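Local coordinates for HMG-CoA Lyase (Bacillus subtilis subsp. subtilis, PDB 1YDO), which belongs to the HMGL-like family, folds as a TIM barrel of parallel strands wrapped in helices, and is seen here as a pair of identical subunits, at residues Ile63-Ala66 and Lys67-Arg71; Leu121-Leu124 and Lys125-Asn129; Gly181-Asn184 and Pro185-Glu189; Lys286-Ser290 and Arg291-Val295. All coordinates share one frame; numbering follows the deposited sequence.

Overall arrangement
The four contacts are local ones, spread round the outer layer of a TIM barrel, each centred 17 to 19 Å from the centre of the chain, and none touches another. Contacts 1 and 2 lie within barrel helices, one at the end of helix 62-68 and the other inside helix 117-133; their centres are 26 Å apart. Contacts 3 and 4 are loop-to-helix starts, centred 24 Å apart with nearest atoms about 13 Å apart, and both reach the second subunit. Contact 3 faces contact 1 from across the chain's centre, 36 Å away between centres, and contact 4 stands likewise to contact 2, at 38 Å.

Contact 1: residues Ile63-Ala66 and Lys67-Arg71; sequences IDVA and KGIDR
Val65 and Ile69 meet at the end of helix 62-68, where the carbonyl O of Val65 takes two backbone donors. Ile69 N gives it the straighter bond, 3.3 Å from Val65 O with an N-H...O angle of 161°. Gly68 N lies 3.0 Å from Val65 O and makes a more bent bond, at 143°. One residue earlier, Lys67 N donates to Asp64 O at 3.3 Å. These i to i+3 bonds, alongside the i to i+4 bond from Ile69 N, are consistent with 3-10-like hydrogen bonding as the helix runs out. This is the connecting helix of a beta-alpha-beta unit between parallel strands 44-49 and 76-80, the repeating element of the TIM barrel. Its apolar side packs on helix 27-38 and on these two strands: Val65 on Ile31, Ile34 and Thr48, Ile69 on Ile34, Ile47 and Tyr77. Between the two residues, Val65 CG2 and Ile69 CG2 lie 4.1 Å apart; both are branched, apolar side chains that suit a buried position. Small Ala66 fits between Ile47, Phe50 and Ile95. The charged ends of Lys67 and Asp70 find partners beyond the helix. Lys67 has an extended chain that passes Ile63 O before its ammonium reaches a salt bridge with Glu92, and Asp70 pairs with Arg39. Arg71, bent at chi2 and chi3, brings NH1 to 2.7 Å from Ala66 O without good hydrogen-bonding geometry, while its NH2 makes a weak hydrogen bond to Gly94 O.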
loop_
_atom_site.group_PDB
_atom_site.type_symbol
_atom_site.label_atom_id
_atom_site.label_comp_id
_atom_site.label_asym_id
_atom_site.label_seq_id
_atom_site.Cartn_x
_atom_site.Cartn_y
_atom_site.Cartn_z
ATOM N N ILE A 63 13.055 29.677 10.243
ATOM C CA ILE A 63 14.259 30.121 10.933
ATOM C C ILE A 63 14.213 29.849 12.440
ATOM O O ILE A 63 15.237 29.553 13.056
ATOM C CB ILE A 63 14.518 31.625 10.690
ATOM C CG1 ILE A 63 13.203 32.414 10.740
ATOM C CG2 ILE A 63 15.231 31.816 9.368
ATOM C CD1 ILE A 63 12.280 32.211 9.536
ATOM N N ASP A 64 13.022 29.947 13.021
ATOM C CA ASP A 64 12.846 29.702 14.445
ATOM C C ASP A 64 13.020 28.218 14.789
ATOM O O ASP A 64 13.712 27.856 15.755
ATOM C CB ASP A 64 11.459 30.175 14.904
ATOM C CG ASP A 64 11.312 31.693 14.889
ATOM O OD1 ASP A 64 12.065 32.385 15.609
ATOM O OD2 ASP A 64 10.440 32.199 14.152
ATOM N N VAL A 65 12.396 27.352 13.996
ATOM C CA VAL A 65 12.493 25.922 14.241
ATOM C C VAL A 65 13.894 25.425 13.958
ATOM O O VAL A 65 14.396 24.546 14.646
ATOM C CB VAL A 65 11.473 25.109 13.374
ATOM C CG1 VAL A 65 11.722 25.347 11.899
ATOM C CG2 VAL A 65 11.590 23.618 13.688
ATOM N N ALA A 66 14.529 26.004 12.951
ATOM C CA ALA A 66 15.872 25.587 12.571
ATOM C C ALA A 66 16.879 25.778 13.702
ATOM O O ALA A 66 17.937 25.144 13.706
ATOM C CB ALA A 66 16.325 26.352 11.320
ATOM N N LYS A 67 16.550 26.652 14.655
ATOM C CA LYS A 67 17.429 26.939 15.791
ATOM C C LYS A 67 16.884 26.354 17.079
ATOM O O LYS A 67 17.558 26.382 18.105
ATOM C CB LYS A 67 17.606 28.451 15.962
ATOM C CG LYS A 67 18.365 29.123 14.834
ATOM C CD LYS A 67 18.396 30.630 15.006
ATOM C CE LYS A 67 19.199 31.298 13.896
ATOM N NZ LYS A 67 19.148 32.792 13.989
ATOM N N GLY A 68 15.667 25.825 17.023
ATOM C CA GLY A 68 15.065 25.248 18.212
ATOM C C GLY A 68 15.318 23.763 18.423
ATOM O O GLY A 68 15.445 23.310 19.564
ATOM N N ILE A 69 15.391 23.005 17.330
ATOM C CA ILE A 69 15.610 21.563 17.406
ATOM C C ILE A 69 16.826 21.182 18.248
ATOM O O ILE A 69 17.736 21.986 18.449
ATOM C CB ILE A 69 15.806 20.950 16.010
ATOM C CG1 ILE A 69 17.110 21.466 15.395
ATOM C CG2 ILE A 69 14.623 21.289 15.119
ATOM C CD1 ILE A 69 17.585 20.664 14.197
ATOM N N ASP A 70 16.830 19.947 18.735
ATOM C CA ASP A 70 17.933 19.451 19.543
ATOM C C ASP A 70 19.187 19.227 18.713
ATOM O O ASP A 70 20.296 19.478 19.175
ATOM C CB ASP A 70 17.544 18.145 20.231
ATOM C CG ASP A 70 16.699 18.372 21.444
ATOM O OD1 ASP A 70 16.048 17.402 21.887
ATOM O OD2 ASP A 70 16.701 19.519 21.957
ATOM N N ARG A 71 19.014 18.742 17.489
ATOM C CA ARG A 71 20.150 18.498 16.610
ATOM C C ARG A 71 21.081 17.422 17.185
ATOM O O ARG A 71 22.010 17.715 17.933
ATOM C CB ARG A 71 20.905 19.811 16.385
ATOM C CG ARG A 71 21.788 19.773 15.174
ATOM C CD ARG A 71 21.908 21.125 14.512
ATOM N NE ARG A 71 20.632 21.679 14.070
ATOM C CZ ARG A 71 20.517 22.567 13.083
ATOM N NH1 ARG A 71 19.333 23.035 12.725
ATOM N NH2 ARG A 71 21.597 22.968 12.431
#

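Contact 2: residues Leu121-Leu124 and Lys125-Asn129; sequences LHIL and KQVNN
Ile123 and Val127, one helical turn apart, are turned so that their CG2 methyls face each other. In Ile123 a chi1 of -49° puts the CG1 branch opposite the carbonyl carbon, which sends CG2 away from the backbone N and on toward the next turn. Val127 has CG1 pointing away from its N (chi1 175°), and its CG2 therefore falls back beside that N. CG2 of Ile123 and CG2 of Val127 come to 3.5 Å, although the exact place of the valine methyl is doubtful because the model also puts it too close to the Ile123 carbonyl. Leu124 turns inward beside them. This is the middle of helix 117-133, which runs outside the TIM barrel between parallel strands 97-103 and 137-143: Leu124 covers Val100 and Met102, Val127 covers Val100 as well, and Leu121 reaches across to Ala165 and Phe169 of helix 156-169. Bulky aliphatic residues suit this inner side. The backbone is bonded i to i+4, Lys125 N to Leu121 O at 2.9 Å and Asn128 N to Leu124 O at 2.6 Å; Gln126 N to His122 O is weak, at 3.4 Å. Val127 N bonds to Ile123 O in the same way, though the position of that oxygen is less sure. Lys125 CB sits 3.3 Å from both Leu121 O and His122 O, and its chain then runs outward, past Phe169, bending only at the last torsion. Asn128, buried and polar, has its OD1 satisfied by a hydrogen bond to Thr138 OG1.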
loop_
_atom_site.group_PDB
_atom_site.type_symbol
_atom_site.label_atom_id
_atom_site.label_comp_id
_atom_site.label_asym_id
_atom_site.label_seq_id
_atom_site.Cartn_x
_atom_site.Cartn_y
_atom_site.Cartn_z
ATOM N N LEU A 121 16.616 25.919 -13.804
ATOM C CA LEU A 121 17.885 25.226 -13.920
ATOM C C LEU A 121 18.999 26.204 -13.589
ATOM O O LEU A 121 19.907 25.909 -12.815
ATOM C CB LEU A 121 18.064 24.692 -15.338
ATOM C CG LEU A 121 19.230 23.729 -15.580
ATOM C CD1 LEU A 121 19.022 22.426 -14.813
ATOM C CD2 LEU A 121 19.322 23.441 -17.062
ATOM N N HIS A 122 18.907 27.385 -14.176
ATOM C CA HIS A 122 19.905 28.416 -13.959
ATOM C C HIS A 122 19.979 28.826 -12.486
ATOM O O HIS A 122 21.062 29.078 -11.955
ATOM C CB HIS A 122 19.582 29.629 -14.839
ATOM C CG HIS A 122 20.663 30.667 -14.860
ATOM N ND1 HIS A 122 20.603 31.815 -14.110
ATOM C CD2 HIS A 122 21.837 30.712 -15.541
ATOM C CE1 HIS A 122 21.698 32.535 -14.323
ATOM N NE2 HIS A 122 22.456 31.886 -15.184
ATOM N N ILE A 123 18.823 28.889 -11.831
ATOM C CA ILE A 123 18.775 29.270 -10.428
ATOM C C ILE A 123 19.514 28.235 -9.593
ATOM O O ILE A 123 20.497 28.546 -8.912
ATOM C CB ILE A 123 17.318 29.356 -9.906
ATOM C CG1 ILE A 123 16.455 30.173 -10.864
ATOM C CG2 ILE A 123 17.305 29.982 -8.517
ATOM C CD1 ILE A 123 16.916 31.608 -11.068
ATOM N N LEU A 124 19.027 26.999 -9.657
ATOM C CA LEU A 124 19.610 25.893 -8.912
ATOM C C LEU A 124 21.103 25.819 -9.153
ATOM O O LEU A 124 21.882 25.596 -8.227
ATOM C CB LEU A 124 18.968 24.569 -9.332
ATOM C CG LEU A 124 17.438 24.499 -9.293
ATOM C CD1 LEU A 124 17.022 23.057 -9.536
ATOM C CD2 LEU A 124 16.908 24.997 -7.949
ATOM N N LYS A 125 21.493 26.006 -10.409
ATOM C CA LYS A 125 22.902 25.977 -10.786
ATOM C C LYS A 125 23.712 26.824 -9.813
ATOM O O LYS A 125 24.601 26.322 -9.131
ATOM C CB LYS A 125 23.081 26.539 -12.203
ATOM C CG LYS A 125 24.531 26.621 -12.700
ATOM C CD LYS A 125 24.601 27.218 -14.113
ATOM C CE LYS A 125 26.008 27.143 -14.684
ATOM N NZ LYS A 125 26.999 27.818 -13.797
ATOM N N GLN A 126 23.400 28.114 -9.747
ATOM C CA GLN A 126 24.156 28.979 -8.865
ATOM C C GLN A 126 23.761 28.758 -7.393
ATOM O O GLN A 126 24.603 28.837 -6.493
ATOM C CB GLN A 126 24.027 30.459 -9.302
ATOM C CG GLN A 126 24.647 30.789 -10.725
ATOM C CD GLN A 126 26.112 30.269 -10.935
ATOM O OE1 GLN A 126 27.002 30.475 -10.090
ATOM N NE2 GLN A 126 26.355 29.630 -12.076
ATOM N N VAL A 127 22.497 28.440 -7.131
ATOM C CA VAL A 127 22.086 28.192 -5.754
ATOM C C VAL A 127 22.878 27.025 -5.165
ATOM O O VAL A 127 23.153 26.988 -3.964
ATOM C CB VAL A 127 20.609 27.858 -5.686
ATOM C CG1 VAL A 127 20.243 27.480 -4.267
ATOM C CG2 VAL A 127 19.801 29.045 -6.174
ATOM N N ASN A 128 23.241 26.071 -6.019
ATOM C CA ASN A 128 24.007 24.906 -5.583
ATOM C C ASN A 128 25.461 25.297 -5.376
ATOM O O ASN A 128 26.096 24.891 -4.405
ATOM C CB ASN A 128 23.921 23.795 -6.635
ATOM C CG ASN A 128 24.903 22.658 -6.376
ATOM O OD1 ASN A 128 24.830 21.982 -5.356
ATOM N ND2 ASN A 128 25.830 22.445 -7.309
ATOM N N ASN A 129 25.977 26.096 -6.301
ATOM C CA ASN A 129 27.358 26.557 -6.255
ATOM C C ASN A 129 27.666 27.283 -4.938
ATOM O O ASN A 129 28.672 27.000 -4.280
ATOM C CB ASN A 129 27.619 27.472 -7.465
ATOM C CG ASN A 129 29.097 27.823 -7.641
ATOM O OD1 ASN A 129 29.613 28.728 -6.977
ATOM N ND2 ASN A 129 29.783 27.104 -8.542
#

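Contact 3: residues Gly181-Asn184 and Pro185-Glu189; sequences GAAN and PAQVE
Gln187 and Asn184 cross at about a right angle where the chain enters helix 185-196, with their amide planes 60° apart and the CB of Gln187 pointing toward residues 182 to 184. That CB is 3.4 Å from Asn184 O. Beyond it the chain is fully extended, CG anti to the backbone N (chi1 -157°), and the methylene groups carry the amide back along the loop. At the tip OE1 comes 3.7 Å from Ala183 CA and 3.4 Å from Ala182 O; two acceptors cannot bond each other, and NE2 donates a weak hydrogen bond to Phe146 O. Asn184 O accepts from Val188 N at 2.9 Å, and Gln187 N adds a weak bond to Asn184 O at 2.8 Å. Pro185 suits a place near the helix start, where the lack of an N-H is usually tolerated, and it packs on Asn218 and Thr221 of helix 215-225 and on Val220 of the second subunit. Val188 places CG1 4.2 Å from Ala183 CB, a small apolar seam that Phe146 and Phe208 extend. Ala183 O is satisfied by Asn218 ND2 and Thr214 OG1, and Ala182 touches Tyr257 of the second subunit. Chemically, then, Asn184 O is the acceptor of the clear backbone bond that ties loop to helix, and the glutamine amide has a weak bond to Phe146 O.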
loop_
_atom_site.group_PDB
_atom_site.type_symbol
_atom_site.label_atom_id
_atom_site.label_comp_id
_atom_site.label_asym_id
_atom_site.label_seq_id
_atom_site.Cartn_x
_atom_site.Cartn_y
_atom_site.Cartn_z
ATOM N N GLY A 181 1.191 11.064 -7.949
ATOM C CA GLY A 181 1.063 9.766 -7.303
ATOM C C GLY A 181 0.494 8.701 -8.226
ATOM O O GLY A 181 -0.168 7.767 -7.774
ATOM N N ALA A 182 0.749 8.837 -9.522
ATOM C CA ALA A 182 0.231 7.877 -10.489
ATOM C C ALA A 182 1.334 7.073 -11.170
ATOM O O ALA A 182 1.425 7.045 -12.398
ATOM C CB ALA A 182 -0.617 8.600 -11.531
ATOM N N ALA A 183 2.166 6.418 -10.363
ATOM C CA ALA A 183 3.262 5.596 -10.868
ATOM C C ALA A 183 2.971 4.154 -10.505
ATOM O O ALA A 183 2.410 3.880 -9.448
ATOM C CB ALA A 183 4.578 6.033 -10.246
ATOM N N ASN A 184 3.340 3.235 -11.387
ATOM C CA ASN A 184 3.130 1.814 -11.145
ATOM C C ASN A 184 4.471 1.108 -11.269
ATOM O O ASN A 184 5.386 1.610 -11.923
ATOM C CB ASN A 184 2.167 1.222 -12.168
ATOM C CG ASN A 184 2.582 1.525 -13.568
ATOM O OD1 ASN A 184 2.170 2.534 -14.129
ATOM N ND2 ASN A 184 3.427 0.673 -14.139
ATOM N N PRO A 185 4.600 -0.073 -10.646
ATOM C CA PRO A 185 5.830 -0.866 -10.668
ATOM C C PRO A 185 6.377 -1.063 -12.057
ATOM O O PRO A 185 7.568 -1.274 -12.248
ATOM C CB PRO A 185 5.407 -2.181 -10.024
ATOM C CG PRO A 185 4.332 -1.744 -9.071
ATOM C CD PRO A 185 3.541 -0.776 -9.905
ATOM N N ALA A 186 5.506 -0.996 -13.043
ATOM C CA ALA A 186 5.970 -1.184 -14.407
ATOM C C ALA A 186 6.653 0.092 -14.884
ATOM O O ALA A 186 7.702 0.040 -15.515
ATOM C CB ALA A 186 4.805 -1.527 -15.317
ATOM N N GLN A 187 6.055 1.233 -14.565
ATOM C CA GLN A 187 6.596 2.518 -14.962
ATOM C C GLN A 187 7.910 2.823 -14.251
ATOM O O GLN A 187 8.867 3.310 -14.854
ATOM C CB GLN A 187 5.580 3.609 -14.648
ATOM C CG GLN A 187 5.733 4.877 -15.454
ATOM C CD GLN A 187 4.827 5.987 -14.943
ATOM O OE1 GLN A 187 3.672 5.742 -14.582
ATOM N NE2 GLN A 187 5.344 7.219 -14.918
ATOM N N VAL A 188 7.959 2.548 -12.959
ATOM C CA VAL A 188 9.181 2.822 -12.211
ATOM C C VAL A 188 10.322 1.933 -12.694
ATOM O O VAL A 188 11.501 2.239 -12.491
ATOM C CB VAL A 188 9.001 2.605 -10.669
ATOM C CG1 VAL A 188 7.812 3.388 -10.176
ATOM C CG2 VAL A 188 8.845 1.129 -10.350
ATOM N N GLU A 189 9.976 0.833 -13.337
ATOM C CA GLU A 189 11.003 -0.069 -13.813
ATOM C C GLU A 189 11.610 0.428 -15.107
ATOM O O GLU A 189 12.825 0.447 -15.252
ATOM C CB GLU A 189 10.420 -1.460 -14.008
ATOM C CG GLU A 189 11.447 -2.548 -14.192
ATOM C CD GLU A 189 10.790 -3.895 -14.432
ATOM O OE1 GLU A 189 9.958 -4.324 -13.594
ATOM O OE2 GLU A 189 11.105 -4.522 -15.466
#

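Contact 4: residues Lys286-Ser290 and Arg291-Val295; sequences KPLPS and RNLQV
Ser290 and Leu293 make the centre of this helix start. Ser290 is the N-cap of helix 291-296, and its OG accepts from Leu293 N at 3.1 Å, with an N-H...O angle of 149°. A chi1 of 175° turns the hydroxyl away from the serine's own N and beside its carbonyl carbon, which swings it toward the opening turn; a short hydroxyl side chain suits a cap because it can reach an N-H that no earlier carbonyl can serve. The same OG is also hydrogen-bonded to Glu253. Leu293 CB packs 3.5 Å from Ser290 CB, and Leu293 CD2 touches Leu288 CB at 4.1 Å, joining the turn to the preceding loop. Gln294 folds back at chi2, letting NE2 donate to Ser290 O, a weak bond of 3.3 Å. Arg291 sends its guanidinium to the second subunit: NH2 makes a weak hydrogen bond to Pro289 O there, and Pro289 O in return accepts from Arg291 NH2 of that subunit. Asp254, at helix 252-261, takes both Arg291 N and Asn292 N, a carboxylate well suited to a helix's N-terminal end. Leu293 also packs on Ala277 and Glu281 of helix 270-284, so the short C-terminal helix packs against both helices and beside the neighbouring subunit.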
loop_
_atom_site.group_PDB
_atom_site.type_symbol
_atom_site.label_atom_id
_atom_site.label_comp_id
_atom_site.label_asym_id
_atom_site.label_seq_id
_atom_site.Cartn_x
_atom_site.Cartn_y
_atom_site.Cartn_z
ATOM N N LYS A 286 -6.643 14.803 13.706
ATOM C CA LYS A 286 -7.152 14.089 12.560
ATOM C C LYS A 286 -6.347 12.812 12.433
ATOM O O LYS A 286 -5.168 12.786 12.757
ATOM C CB LYS A 286 -6.973 14.937 11.304
ATOM C CG LYS A 286 -7.629 14.364 10.073
ATOM C CD LYS A 286 -6.651 14.329 8.905
ATOM C CE LYS A 286 -6.128 15.714 8.540
ATOM N NZ LYS A 286 -5.299 15.651 7.306
ATOM N N PRO A 287 -6.979 11.721 11.984
ATOM C CA PRO A 287 -6.246 10.460 11.836
ATOM C C PRO A 287 -5.334 10.464 10.607
ATOM O O PRO A 287 -5.705 10.969 9.554
ATOM C CB PRO A 287 -7.367 9.430 11.731
ATOM C CG PRO A 287 -8.462 10.207 11.039
ATOM C CD PRO A 287 -8.426 11.522 11.771
ATOM N N LEU A 288 -4.136 9.912 10.753
ATOM C CA LEU A 288 -3.198 9.842 9.644
ATOM C C LEU A 288 -3.385 8.535 8.908
ATOM O O LEU A 288 -3.735 7.517 9.503
ATOM C CB LEU A 288 -1.774 9.938 10.153
ATOM C CG LEU A 288 -1.196 11.351 10.332
ATOM C CD1 LEU A 288 -2.289 12.400 10.476
ATOM C CD2 LEU A 288 -0.285 11.339 11.549
ATOM N N PRO A 289 -3.130 8.543 7.596
ATOM C CA PRO A 289 -3.270 7.362 6.736
ATOM C C PRO A 289 -2.394 6.143 7.057
ATOM O O PRO A 289 -2.683 5.029 6.606
ATOM C CB PRO A 289 -2.983 7.926 5.346
ATOM C CG PRO A 289 -2.045 9.058 5.624
ATOM C CD PRO A 289 -2.686 9.707 6.810
ATOM N N SER A 290 -1.343 6.358 7.843
ATOM C CA SER A 290 -0.411 5.293 8.193
ATOM C C SER A 290 -1.094 4.021 8.673
ATOM O O SER A 290 -1.906 4.063 9.581
ATOM C CB SER A 290 0.555 5.775 9.266
ATOM O OG SER A 290 1.367 4.696 9.682
ATOM N N ARG A 291 -0.747 2.893 8.061
ATOM C CA ARG A 291 -1.325 1.620 8.432
ATOM C C ARG A 291 -0.737 1.117 9.737
ATOM O O ARG A 291 -1.476 0.698 10.620
ATOM C CB ARG A 291 -1.078 0.566 7.360
ATOM C CG ARG A 291 -1.626 0.894 5.992
ATOM C CD ARG A 291 -3.128 1.053 5.987
ATOM N NE ARG A 291 -3.619 1.124 4.620
ATOM C CZ ARG A 291 -4.866 1.437 4.289
ATOM N NH1 ARG A 291 -5.754 1.715 5.240
ATOM N NH2 ARG A 291 -5.223 1.468 3.010
ATOM N N ASN A 292 0.586 1.139 9.874
ATOM C CA ASN A 292 1.183 0.655 11.117
ATOM C C ASN A 292 0.844 1.527 12.310
ATOM O O ASN A 292 0.832 1.058 13.445
ATOM C CB ASN A 292 2.697 0.517 11.001
ATOM C CG ASN A 292 3.108 -0.763 10.283
ATOM O OD1 ASN A 292 3.122 -0.816 9.055
ATOM N ND2 ASN A 292 3.417 -1.811 11.052
ATOM N N LEU A 293 0.568 2.799 12.064
ATOM C CA LEU A 293 0.211 3.655 13.166
ATOM C C LEU A 293 -1.092 3.130 13.747
ATOM O O LEU A 293 -1.257 3.080 14.964
ATOM C CB LEU A 293 0.032 5.097 12.709
ATOM C CG LEU A 293 -0.408 6.072 13.808
ATOM C CD1 LEU A 293 0.638 6.143 14.916
ATOM C CD2 LEU A 293 -0.612 7.454 13.210
ATOM N N GLN A 294 -2.028 2.737 12.887
ATOM C CA GLN A 294 -3.307 2.213 13.379
ATOM C C GLN A 294 -3.063 0.946 14.204
ATOM O O GLN A 294 -3.613 0.786 15.297
ATOM C CB GLN A 294 -4.248 1.899 12.214
ATOM C CG GLN A 294 -4.461 3.082 11.281
ATOM C CD GLN A 294 -4.765 4.374 12.033
ATOM O OE1 GLN A 294 -5.732 4.443 12.791
ATOM N NE2 GLN A 294 -3.934 5.400 11.825
ATOM N N VAL A 295 -2.230 0.052 13.680
ATOM C CA VAL A 295 -1.899 -1.181 14.376
ATOM C C VAL A 295 -1.238 -0.859 15.715
ATOM O O VAL A 295 -1.494 -1.503 16.729
ATOM C CB VAL A 295 -0.932 -2.035 13.530
ATOM C CG1 VAL A 295 -0.554 -3.308 14.271
ATOM C CG2 VAL A 295 -1.571 -2.375 12.206
#